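Acetyl xylan esterase (Paenibacillus sp. R4, PDB 6AGQ) probably removes acetyl groups from acetylated xylan by ester hydrolysis, as a cold-active acetyl xylan esterase of the alpha/beta-hydrolase clan. Local coordinates at residues A[64-69]-A[154-159]; A[73-78]-A[103-108]; A[213-218]-A[241-246]; A[266-271]-A[284-289]. All coordinates share one frame; numbering follows the deposited sequence.

Interaction 1: A[64-69]-A[154-159]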
# COMPACT_ATOMS: atom_id res chain seq x y z
N GLY A 64 -36.28 8.56 21.72
CA GLY A 64 -35.39 7.92 22.67
C GLY A 64 -35.72 8.42 24.07
O GLY A 64 -36.56 9.30 24.26
N ALA A 65 -35.02 7.86 25.03
CA ALA A 65 -35.23 8.19 26.43
C ALA A 65 -34.92 9.65 26.73
O ALA A 65 -35.63 10.23 27.54
CB ALA A 65 -34.40 7.28 27.32
N ASP A 66 -33.95 10.23 26.04
CA ASP A 66 -33.65 11.67 26.17
C ASP A 66 -34.39 12.57 25.13
O ASP A 66 -34.06 13.73 24.94
CB ASP A 66 -32.10 11.92 26.18
CG ASP A 66 -31.43 11.72 24.76
OD1 ASP A 66 -32.11 11.21 23.83
OD2 ASP A 66 -30.22 12.08 24.58
N GLY A 67 -35.40 12.05 24.46
CA GLY A 67 -36.11 12.87 23.46
C GLY A 67 -35.55 12.90 22.04
O GLY A 67 -36.16 13.51 21.18
N THR A 68 -34.40 12.29 21.75
CA THR A 68 -33.90 12.19 20.35
C THR A 68 -34.93 11.43 19.43
O THR A 68 -35.36 10.36 19.79
CB THR A 68 -32.57 11.40 20.34
OG1 THR A 68 -31.66 11.92 21.32
CG2 THR A 68 -31.91 11.43 18.99
N PRO A 69 -35.32 11.98 18.26
CA PRO A 69 -36.21 11.26 17.36
C PRO A 69 -35.48 10.17 16.59
O PRO A 69 -34.64 10.48 15.76
CB PRO A 69 -36.72 12.36 16.37
CG PRO A 69 -35.69 13.43 16.44
CD PRO A 69 -35.01 13.34 17.78
N TYR A 154 -22.84 4.94 24.28
CA TYR A 154 -23.63 3.73 24.06
C TYR A 154 -24.69 3.53 25.09
O TYR A 154 -25.54 2.64 24.89
CB TYR A 154 -22.80 2.45 23.79
CG TYR A 154 -22.23 2.37 22.36
CD1 TYR A 154 -23.05 2.03 21.26
CD2 TYR A 154 -20.86 2.59 22.12
CE1 TYR A 154 -22.55 1.99 19.96
CE2 TYR A 154 -20.33 2.50 20.84
CZ TYR A 154 -21.16 2.21 19.76
OH TYR A 154 -20.63 2.13 18.51
N LYS A 155 -24.75 4.35 26.15
CA LYS A 155 -25.85 4.19 27.08
C LYS A 155 -27.19 4.52 26.41
O LYS A 155 -28.05 3.68 26.35
CB LYS A 155 -25.69 5.02 28.34
CG LYS A 155 -26.76 4.72 29.37
CD LYS A 155 -26.66 5.64 30.59
CE LYS A 155 -27.70 6.71 30.57
NZ LYS A 155 -27.42 7.67 31.67
N GLN A 156 -27.36 5.72 25.90
CA GLN A 156 -28.55 6.08 25.20
C GLN A 156 -28.74 5.26 23.92
O GLN A 156 -29.89 4.95 23.57
CB GLN A 156 -28.62 7.60 24.91
CG GLN A 156 -28.96 8.42 26.14
CD GLN A 156 -30.43 8.28 26.56
OE1 GLN A 156 -31.31 8.05 25.73
NE2 GLN A 156 -30.68 8.37 27.86
N VAL A 157 -27.66 4.79 23.26
CA VAL A 157 -27.85 3.88 22.09
C VAL A 157 -28.56 2.58 22.49
O VAL A 157 -29.52 2.14 21.82
CB VAL A 157 -26.50 3.62 21.36
CG1 VAL A 157 -26.67 2.71 20.18
CG2 VAL A 157 -25.92 4.95 20.89
N TYR A 158 -28.11 1.96 23.60
CA TYR A 158 -28.71 0.69 24.03
C TYR A 158 -30.14 0.88 24.45
O TYR A 158 -31.01 0.04 24.16
CB TYR A 158 -27.92 0.02 25.16
CG TYR A 158 -26.60 -0.59 24.76
CD1 TYR A 158 -25.96 -0.27 23.57
CD2 TYR A 158 -25.96 -1.47 25.59
CE1 TYR A 158 -24.74 -0.83 23.23
CE2 TYR A 158 -24.70 -1.98 25.25
CZ TYR A 158 -24.13 -1.67 24.09
OH TYR A 158 -22.91 -2.17 23.74
N LEU A 159 -30.41 1.98 25.10
CA LEU A 159 -31.82 2.30 25.42
C LEU A 159 -32.69 2.51 24.19
O LEU A 159 -33.86 2.10 24.19
CB LEU A 159 -31.87 3.57 26.32
CG LEU A 159 -31.23 3.39 27.67
CD1 LEU A 159 -31.24 4.70 28.43
CD2 LEU A 159 -31.87 2.30 28.52

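Interaction 2: A[73-78]-A[103-108]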
# COMPACT_ATOMS: atom_id res chain seq x y z
N TRP A 73 -37.57 2.22 9.45
CA TRP A 73 -38.41 1.69 8.44
C TRP A 73 -39.05 0.47 9.06
O TRP A 73 -38.35 -0.35 9.57
CB TRP A 73 -37.64 1.24 7.19
CG TRP A 73 -36.95 2.25 6.35
CD1 TRP A 73 -35.64 2.27 6.07
CD2 TRP A 73 -37.54 3.32 5.60
NE1 TRP A 73 -35.35 3.29 5.20
CE2 TRP A 73 -36.50 3.97 4.91
CE3 TRP A 73 -38.84 3.81 5.46
CZ2 TRP A 73 -36.71 5.12 4.08
CZ3 TRP A 73 -39.06 4.93 4.62
CH2 TRP A 73 -37.98 5.57 3.95
N TYR A 74 -40.37 0.35 8.95
CA TYR A 74 -41.14 -0.77 9.45
C TYR A 74 -41.86 -1.34 8.23
O TYR A 74 -42.47 -0.61 7.48
CB TYR A 74 -42.17 -0.30 10.49
CG TYR A 74 -43.11 -1.40 10.99
CD1 TYR A 74 -42.60 -2.48 11.71
CD2 TYR A 74 -44.47 -1.30 10.82
CE1 TYR A 74 -43.40 -3.48 12.19
CE2 TYR A 74 -45.32 -2.32 11.31
CZ TYR A 74 -44.77 -3.41 11.99
OH TYR A 74 -45.55 -4.43 12.48
N VAL A 75 -41.72 -2.62 8.01
CA VAL A 75 -42.17 -3.31 6.80
C VAL A 75 -42.99 -4.53 7.23
O VAL A 75 -42.57 -5.31 8.16
CB VAL A 75 -40.96 -3.75 5.92
CG1 VAL A 75 -41.42 -4.50 4.73
CG2 VAL A 75 -40.14 -2.55 5.45
N THR A 76 -44.15 -4.70 6.60
CA THR A 76 -44.98 -5.94 6.79
C THR A 76 -45.52 -6.48 5.46
O THR A 76 -45.66 -5.70 4.48
CB THR A 76 -46.20 -5.73 7.72
OG1 THR A 76 -47.24 -5.10 7.01
CG2 THR A 76 -45.86 -4.88 8.89
N PRO A 77 -45.81 -7.80 5.41
CA PRO A 77 -46.57 -8.30 4.26
C PRO A 77 -47.84 -7.46 4.05
O PRO A 77 -48.45 -7.04 5.03
CB PRO A 77 -46.94 -9.71 4.66
CG PRO A 77 -46.11 -10.06 5.86
CD PRO A 77 -45.81 -8.77 6.52
N LYS A 78 -48.21 -7.15 2.81
CA LYS A 78 -49.42 -6.36 2.58
C LYS A 78 -50.65 -7.18 3.02
O LYS A 78 -50.58 -8.41 3.17
CB LYS A 78 -49.57 -5.93 1.11
CG LYS A 78 -49.79 -7.08 0.12
CD LYS A 78 -50.60 -6.64 -1.09
CE LYS A 78 -50.64 -7.70 -2.20
NZ LYS A 78 -51.01 -9.05 -1.67
N ASN A 103 -36.22 -2.05 0.70
CA ASN A 103 -36.08 -3.33 -0.06
C ASN A 103 -35.17 -4.38 0.63
O ASN A 103 -35.32 -5.57 0.39
CB ASN A 103 -35.53 -3.08 -1.49
CG ASN A 103 -34.13 -2.48 -1.48
OD1 ASN A 103 -33.98 -1.33 -1.16
ND2 ASN A 103 -33.13 -3.28 -1.72
N GLU A 104 -34.27 -3.94 1.50
CA GLU A 104 -33.44 -4.84 2.30
C GLU A 104 -34.18 -5.56 3.40
O GLU A 104 -33.60 -6.44 4.04
CB GLU A 104 -32.33 -4.04 2.99
CG GLU A 104 -31.37 -3.28 2.07
CD GLU A 104 -30.38 -2.48 2.91
OE1 GLU A 104 -30.07 -2.94 4.04
OE2 GLU A 104 -29.92 -1.39 2.47
N LEU A 105 -35.41 -5.19 3.70
CA LEU A 105 -36.23 -5.92 4.64
C LEU A 105 -37.26 -6.84 3.95
O LEU A 105 -37.97 -7.59 4.61
CB LEU A 105 -36.95 -4.92 5.53
CG LEU A 105 -36.05 -3.91 6.26
CD1 LEU A 105 -36.85 -2.90 7.09
CD2 LEU A 105 -35.07 -4.67 7.15
N LEU A 106 -37.33 -6.80 2.62
CA LEU A 106 -38.24 -7.68 1.84
C LEU A 106 -38.21 -9.19 2.14
O LEU A 106 -39.24 -9.84 2.22
CB LEU A 106 -37.98 -7.46 0.33
CG LEU A 106 -38.60 -8.49 -0.61
CD1 LEU A 106 -40.14 -8.52 -0.52
CD2 LEU A 106 -38.11 -8.16 -2.02
N GLN A 107 -37.04 -9.75 2.12
CA GLN A 107 -36.79 -11.13 2.49
C GLN A 107 -37.58 -11.55 3.71
O GLN A 107 -38.23 -12.59 3.70
CB GLN A 107 -35.33 -11.38 2.79
CG GLN A 107 -34.37 -10.21 2.58
CD GLN A 107 -33.00 -10.51 3.13
OE1 GLN A 107 -32.63 -11.67 3.30
NE2 GLN A 107 -32.24 -9.46 3.43
N TRP A 108 -37.56 -10.73 4.77
CA TRP A 108 -38.29 -11.05 6.00
C TRP A 108 -39.77 -10.99 5.77
O TRP A 108 -40.45 -11.92 6.16
CB TRP A 108 -37.89 -10.13 7.10
CG TRP A 108 -36.40 -10.09 7.25
CD1 TRP A 108 -35.63 -8.99 7.18
CD2 TRP A 108 -35.51 -11.20 7.46
NE1 TRP A 108 -34.33 -9.32 7.30
CE2 TRP A 108 -34.21 -10.67 7.53
CE3 TRP A 108 -35.69 -12.59 7.63
CZ2 TRP A 108 -33.07 -11.46 7.73
CZ3 TRP A 108 -34.56 -13.39 7.86
CH2 TRP A 108 -33.26 -12.82 7.90

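Interaction 3: A[213-218]-A[241-246]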
# COMPACT_ATOMS: atom_id res chain seq x y z
N HIS A 213 -15.36 -7.78 24.30
CA HIS A 213 -14.08 -7.96 24.90
C HIS A 213 -13.14 -6.79 24.63
O HIS A 213 -12.07 -6.99 24.03
CB HIS A 213 -13.55 -9.34 24.43
CG HIS A 213 -12.50 -9.91 25.33
ND1 HIS A 213 -12.20 -9.37 26.56
CD2 HIS A 213 -11.70 -10.99 25.18
CE1 HIS A 213 -11.23 -10.07 27.12
NE2 HIS A 213 -10.90 -11.05 26.30
N PHE A 214 -13.57 -5.58 25.02
CA PHE A 214 -12.88 -4.30 24.69
C PHE A 214 -11.36 -4.23 24.88
O PHE A 214 -10.64 -3.72 24.03
CB PHE A 214 -13.48 -3.12 25.42
CG PHE A 214 -14.80 -2.62 24.84
CD1 PHE A 214 -14.84 -1.93 23.63
CD2 PHE A 214 -15.99 -2.84 25.52
CE1 PHE A 214 -16.02 -1.46 23.10
CE2 PHE A 214 -17.19 -2.38 25.00
CZ PHE A 214 -17.20 -1.69 23.79
N ARG A 215 -10.88 -4.64 26.03
CA ARG A 215 -9.48 -4.52 26.35
C ARG A 215 -8.61 -5.42 25.45
O ARG A 215 -7.52 -5.05 25.06
CB ARG A 215 -9.26 -4.84 27.81
CG ARG A 215 -7.86 -4.50 28.30
CD ARG A 215 -7.59 -5.23 29.61
NE ARG A 215 -8.21 -4.54 30.73
CZ ARG A 215 -7.66 -3.51 31.37
NH1 ARG A 215 -6.46 -2.98 31.03
NH2 ARG A 215 -8.33 -2.98 32.37
N ARG A 216 -9.13 -6.55 25.04
CA ARG A 216 -8.41 -7.40 24.08
C ARG A 216 -8.44 -6.84 22.65
O ARG A 216 -7.42 -6.79 21.98
CB ARG A 216 -8.91 -8.82 24.14
CG ARG A 216 -8.08 -9.75 23.26
CD ARG A 216 -8.55 -11.19 23.35
NE ARG A 216 -7.93 -11.97 22.28
CZ ARG A 216 -6.68 -12.48 22.32
NH1 ARG A 216 -6.21 -13.12 21.26
NH2 ARG A 216 -5.91 -12.37 23.40
N SER A 217 -9.62 -6.44 22.18
CA SER A 217 -9.75 -5.77 20.89
C SER A 217 -8.68 -4.71 20.75
O SER A 217 -7.92 -4.72 19.79
CB SER A 217 -11.11 -5.16 20.79
OG SER A 217 -12.09 -6.17 20.88
N VAL A 218 -8.60 -3.81 21.73
CA VAL A 218 -7.63 -2.71 21.69
C VAL A 218 -6.17 -3.17 21.72
O VAL A 218 -5.41 -2.77 20.87
CB VAL A 218 -7.86 -1.71 22.84
CG1 VAL A 218 -6.70 -0.72 22.95
CG2 VAL A 218 -9.18 -0.95 22.61
N ARG A 241 -2.65 6.31 32.58
CA ARG A 241 -2.98 6.52 33.97
C ARG A 241 -4.46 6.46 34.24
O ARG A 241 -4.85 6.33 35.39
CB ARG A 241 -2.49 7.89 34.42
CG ARG A 241 -0.99 8.06 34.27
CD ARG A 241 -0.54 9.37 34.88
NE ARG A 241 0.91 9.51 34.78
CZ ARG A 241 1.60 10.56 35.23
NH1 ARG A 241 0.99 11.58 35.81
NH2 ARG A 241 2.93 10.58 35.07
N GLN A 242 -5.30 6.59 33.21
CA GLN A 242 -6.73 6.45 33.39
C GLN A 242 -7.25 5.20 32.71
O GLN A 242 -8.46 5.09 32.49
CB GLN A 242 -7.47 7.68 32.89
CG GLN A 242 -6.91 9.02 33.35
CD GLN A 242 -7.62 10.18 32.71
OE1 GLN A 242 -8.81 10.35 32.87
NE2 GLN A 242 -6.89 10.98 31.97
N GLU A 243 -6.38 4.24 32.42
CA GLU A 243 -6.82 3.04 31.70
C GLU A 243 -7.90 2.33 32.46
O GLU A 243 -8.76 1.68 31.86
CB GLU A 243 -5.68 2.05 31.37
CG GLU A 243 -4.99 1.31 32.56
CD GLU A 243 -5.71 0.07 33.17
OE1 GLU A 243 -5.40 -0.28 34.34
OE2 GLU A 243 -6.57 -0.58 32.52
N GLU A 244 -7.82 2.39 33.80
CA GLU A 244 -8.74 1.63 34.66
C GLU A 244 -10.18 2.17 34.52
O GLU A 244 -11.08 1.45 34.20
CB GLU A 244 -8.26 1.67 36.12
CG GLU A 244 -8.84 0.59 37.02
CD GLU A 244 -8.70 0.90 38.52
OE1 GLU A 244 -9.76 1.06 39.17
OE2 GLU A 244 -7.56 0.99 39.05
N GLN A 245 -10.36 3.46 34.69
CA GLN A 245 -11.62 4.13 34.37
C GLN A 245 -12.06 3.87 32.92
O GLN A 245 -13.23 3.53 32.69
CB GLN A 245 -11.56 5.62 34.69
CG GLN A 245 -12.89 6.38 34.66
CD GLN A 245 -14.00 5.69 35.43
OE1 GLN A 245 -13.93 5.62 36.66
NE2 GLN A 245 -15.03 5.14 34.71
N VAL A 246 -11.17 3.94 31.95
CA VAL A 246 -11.60 3.71 30.55
C VAL A 246 -12.25 2.31 30.39
O VAL A 246 -13.37 2.23 29.92
CB VAL A 246 -10.48 3.94 29.53
CG1 VAL A 246 -10.89 3.47 28.15
CG2 VAL A 246 -10.11 5.41 29.46

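Interaction 4: A[266-271]-A[284-289]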
# COMPACT_ATOMS: atom_id res chain seq x y z
N THR A 266 -29.43 -18.44 20.09
CA THR A 266 -28.52 -17.53 19.36
C THR A 266 -27.81 -18.24 18.20
O THR A 266 -27.36 -19.40 18.37
CB THR A 266 -27.44 -17.01 20.29
OG1 THR A 266 -28.06 -16.39 21.41
CG2 THR A 266 -26.54 -15.96 19.63
N LEU A 267 -27.75 -17.57 17.03
CA LEU A 267 -27.00 -18.01 15.85
C LEU A 267 -26.01 -16.92 15.58
O LEU A 267 -26.39 -15.81 15.09
CB LEU A 267 -27.88 -18.16 14.60
CG LEU A 267 -27.13 -18.46 13.26
CD1 LEU A 267 -26.52 -19.85 13.30
CD2 LEU A 267 -28.01 -18.39 12.05
N MET A 268 -24.75 -17.21 15.86
CA MET A 268 -23.65 -16.34 15.58
C MET A 268 -22.78 -16.70 14.36
O MET A 268 -22.30 -17.80 14.28
CB MET A 268 -22.78 -16.22 16.82
CG MET A 268 -21.78 -15.07 16.66
SD MET A 268 -20.67 -14.75 18.00
CE MET A 268 -21.78 -14.40 19.39
N ALA A 269 -22.53 -15.74 13.48
CA ALA A 269 -21.47 -15.78 12.47
C ALA A 269 -20.13 -15.23 12.95
O ALA A 269 -20.05 -14.11 13.52
CB ALA A 269 -21.88 -14.96 11.24
N ILE A 270 -19.05 -15.98 12.69
CA ILE A 270 -17.70 -15.50 13.00
C ILE A 270 -16.85 -15.72 11.77
O ILE A 270 -16.92 -16.78 11.13
CB ILE A 270 -17.12 -16.26 14.18
CG1 ILE A 270 -18.06 -16.11 15.38
CG2 ILE A 270 -15.69 -15.82 14.49
CD1 ILE A 270 -17.66 -16.91 16.63
N THR A 271 -16.04 -14.74 11.44
CA THR A 271 -15.22 -14.79 10.26
C THR A 271 -13.79 -14.81 10.75
O THR A 271 -13.37 -13.92 11.50
CB THR A 271 -15.51 -13.55 9.36
OG1 THR A 271 -15.62 -12.39 10.17
CG2 THR A 271 -16.88 -13.73 8.62
N ALA A 284 -15.28 -15.15 22.68
CA ALA A 284 -15.42 -14.80 24.07
C ALA A 284 -16.85 -14.51 24.53
O ALA A 284 -17.25 -14.96 25.62
CB ALA A 284 -14.52 -13.61 24.38
N ALA A 285 -17.59 -13.70 23.77
CA ALA A 285 -19.04 -13.54 24.03
C ALA A 285 -19.86 -14.85 23.76
O ALA A 285 -20.61 -15.29 24.64
CB ALA A 285 -19.64 -12.35 23.22
N TYR A 286 -19.69 -15.47 22.58
CA TYR A 286 -20.34 -16.79 22.23
C TYR A 286 -20.19 -17.81 23.37
O TYR A 286 -21.14 -18.43 23.79
CB TYR A 286 -19.72 -17.37 20.93
CG TYR A 286 -20.33 -18.69 20.48
CD1 TYR A 286 -21.59 -18.72 19.93
CD2 TYR A 286 -19.66 -19.92 20.64
CE1 TYR A 286 -22.19 -19.87 19.54
CE2 TYR A 286 -20.25 -21.11 20.25
CZ TYR A 286 -21.53 -21.07 19.69
OH TYR A 286 -22.27 -22.18 19.23
N ASN A 287 -19.01 -17.92 23.94
CA ASN A 287 -18.76 -18.94 24.99
C ASN A 287 -19.34 -18.60 26.37
O ASN A 287 -19.31 -19.44 27.27
CB ASN A 287 -17.24 -19.23 25.09
CG ASN A 287 -16.74 -20.04 23.93
OD1 ASN A 287 -17.48 -20.84 23.38
ND2 ASN A 287 -15.50 -19.82 23.52
N HIS A 288 -19.88 -17.39 26.52
CA HIS A 288 -20.64 -16.96 27.69
C HIS A 288 -22.16 -16.91 27.53
O HIS A 288 -22.86 -16.66 28.46
CB HIS A 288 -20.13 -15.55 28.14
CG HIS A 288 -18.91 -15.60 28.98
ND1 HIS A 288 -17.66 -15.23 28.51
CD2 HIS A 288 -18.72 -16.02 30.26
CE1 HIS A 288 -16.77 -15.38 29.47
NE2 HIS A 288 -17.38 -15.87 30.54
N LEU A 289 -22.68 -17.14 26.35
CA LEU A 289 -24.14 -17.19 26.15
C LEU A 289 -24.73 -18.21 27.11
O LEU A 289 -24.15 -19.26 27.29
CB LEU A 289 -24.46 -17.58 24.71
CG LEU A 289 -24.08 -16.52 23.65
CD1 LEU A 289 -24.25 -17.12 22.28
CD2 LEU A 289 -24.94 -15.27 23.74

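Interaction 1: A[64-69]-A[154-159]
The flat ends of Asp-66 and Gln-156 lie one over the other: carboxylate and amide planes are only 14° apart, and the carboxylate carbon CG of Asp-66 sits 4.0 Å from CD of Gln-156. The glutamine gets there by a bend at its second torsion (chi2 -73°), which turns the amide across the turn instead of letting the chain run straight out from helix 153-170. Its OE1 then faces the backbone of Asp-66, whose N-H reaches it over 3.4 Å at an angle of 133°, a weak bond by both length and bend. OE1 also lies 3.6 Å from CB of Ala-65. That methyl has a second neighbour on the helix, Leu-159, whose CD1 is 4.2 Å away. Gly-64 to Gly-67 form a type I beta turn in the connection between strands 55-63 and 69-77, the second and third strands of the central sheet, so the contact docks a beta hairpin loop on the helix that follows strand 114-118. The Asp-66 carboxylate is fixed from within the loop: OD1 accepts from N of Thr-68 at 3.3 Å, which makes an Asx turn, and from OG1 of Thr-68 at 2.6 Å, both donors on the same face of its plane. Arg-121 adds a salt bridge to the same oxygen and also packs against Gln-156, which would favour a charged carboxylate beneath the amide.

Interaction 2: A[73-78]-A[103-108]
Apolar packing carries this contact, and Leu-105 is its centre. The CD1 methyl of Leu-105 lies 3.7 Å from CG2 of Val-75, and the leucine CB is 4.0 Å from the same methyl, so one valine branch meets the leucine both at its base and at one tip. The valine torsion explains the choice of branch: CG1 is anti to the backbone N (chi1 178°), which puts CG2 beside that N and on the side where Leu-105 CD1 arrives. The two side chains run at a slant to one another. CD1 of Leu-105 also reaches Trp-73, coming within 4.2 Å of its CB and 3.9 Å of its carbonyl O; the touch is thus to the root of the tryptophan and its backbone.

Polar bonds do not cross between the segments; they hold each side separately. The indole NE1 of Trp-73 donates to the carbonyl of Gly-100, and Arg-99 makes a cation-pi contact with the ring. On strand 69-77, Trp-73 and Val-75 pair through their backbones with Ala-117 and Ala-115 of strand 114-118. On the other segment, N of Leu-106 bonds to O of Asn-103 at 3.2 Å.

Beyond the contact, Leu-106 packs on Leu-106 of the second subunit. The CB atoms of Trp-73 and Val-75 point toward the segment 103-108, those of Tyr-74 and Thr-76 away, the alternation of a strand with one face packed by the segment leading into helix 106-110, as in the layered alpha/beta-hydrolase fold.

Interaction 3: A[213-218]-A[241-246]
OE2 of Glu-243 is gripped by two nitrogens of one guanidinium group. NH1 of Arg-215 reaches it at 2.8 Å and NH2 of Arg-215 at 3.0 Å, with N-H to acceptor angles of 143° and 138°, so this end-on salt bridge is forked at a single oxygen and neither bond is straight. The oxygen lies near the guanidinium plane, at its edge. Seen from the carboxylate the two donors differ: NH2 uses the syn lone pair of OE2, whereas NH1 comes from above the plane. The planes are accordingly turned 62° apart, far from the flat side-by-side pairing of a two-oxygen bridge. Arg-215 reaches across by a bend at its third torsion, and Glu-243 by one at its second. A bound zinc ion lies about 5 Å from the arginine side chain.

Both residues occupy the first turn of their helices: Glu-243 directly follows the N-cap residue Gln-242, and Arg-215 is two residues beyond the N-cap residue His-213. The bridge ties the start of helix 214-219 to the start of helix 243-251 at the protein surface. Nearby, Phe-214 packs on Leu-250, and helix 226-236 meets both helices, through Val-218 on Ile-229 and Val-246 on Trp-232.

Interaction 4: A[266-271]-A[284-289]
Met-268 leaves the strand toward helix 279-286, and its CB, SD and CE all meet Tyr-286. CB lies 4.2 Å from CD1 of Tyr-286, obliquely to the ring. With CG anti to the backbone N (chi1 -168°) and the second torsion also extended, the chain runs straight out past the tyrosine, and the two side chains pass alongside one another, pointing opposite ways. SD comes to 4.0 Å from CB of Tyr-286. A final bend at chi3 (-59°) then places CE 3.9 Å from the same CB and 4.0 Å from the backbone N of Tyr-286, so the methyl ends against the helix itself. This is the packing of a beta-alpha-beta unit: strand 265-271 and strand 293-298 lie parallel and adjacent, and helix 279-286 makes the crossover between them. The tyrosine ring also packs on Val-295 of the second strand and makes a cation-pi contact with Lys-293. Two residues earlier on the same face of the strand, Thr-266 meets Leu-289 tip to tip, its CG2 lying 3.7 Å from CD1 of the leucine. Leu-289 sits at the end of a type I turn that begins at Tyr-286. Within the segment the ring of His-288 folds back, ND1 donating to O of Ala-284 at 2.9 Å and 158°, with the carbonyl oxygen near the ring plane.

In the fold
Interaction 2 comes between the two halves of interaction 1 along the chain; interactions 3 and 4 follow in series. Strand 69-77 of interaction 2 and strand 265-271 of interaction 4 belong to the same mixed sheet, their contact centres 27 Å apart, while interaction 1 lies at the hairpin loop leading into strand 69-77. Interaction 3 stands outside the sheet, among the helices between strands 203-207 and 265-271, its centre 39 Å from interaction 2, across the middle of the chain. It touches interaction 4 directly, His-213 packing on Ala-284. Interactions 2 and 4 pack segments on the sheet, interaction 1 sets a loop against helix 153-170, and interaction 3 links two helices, in an alpha/beta hydrolase whose probable nucleophile elbow follows strand 179-184.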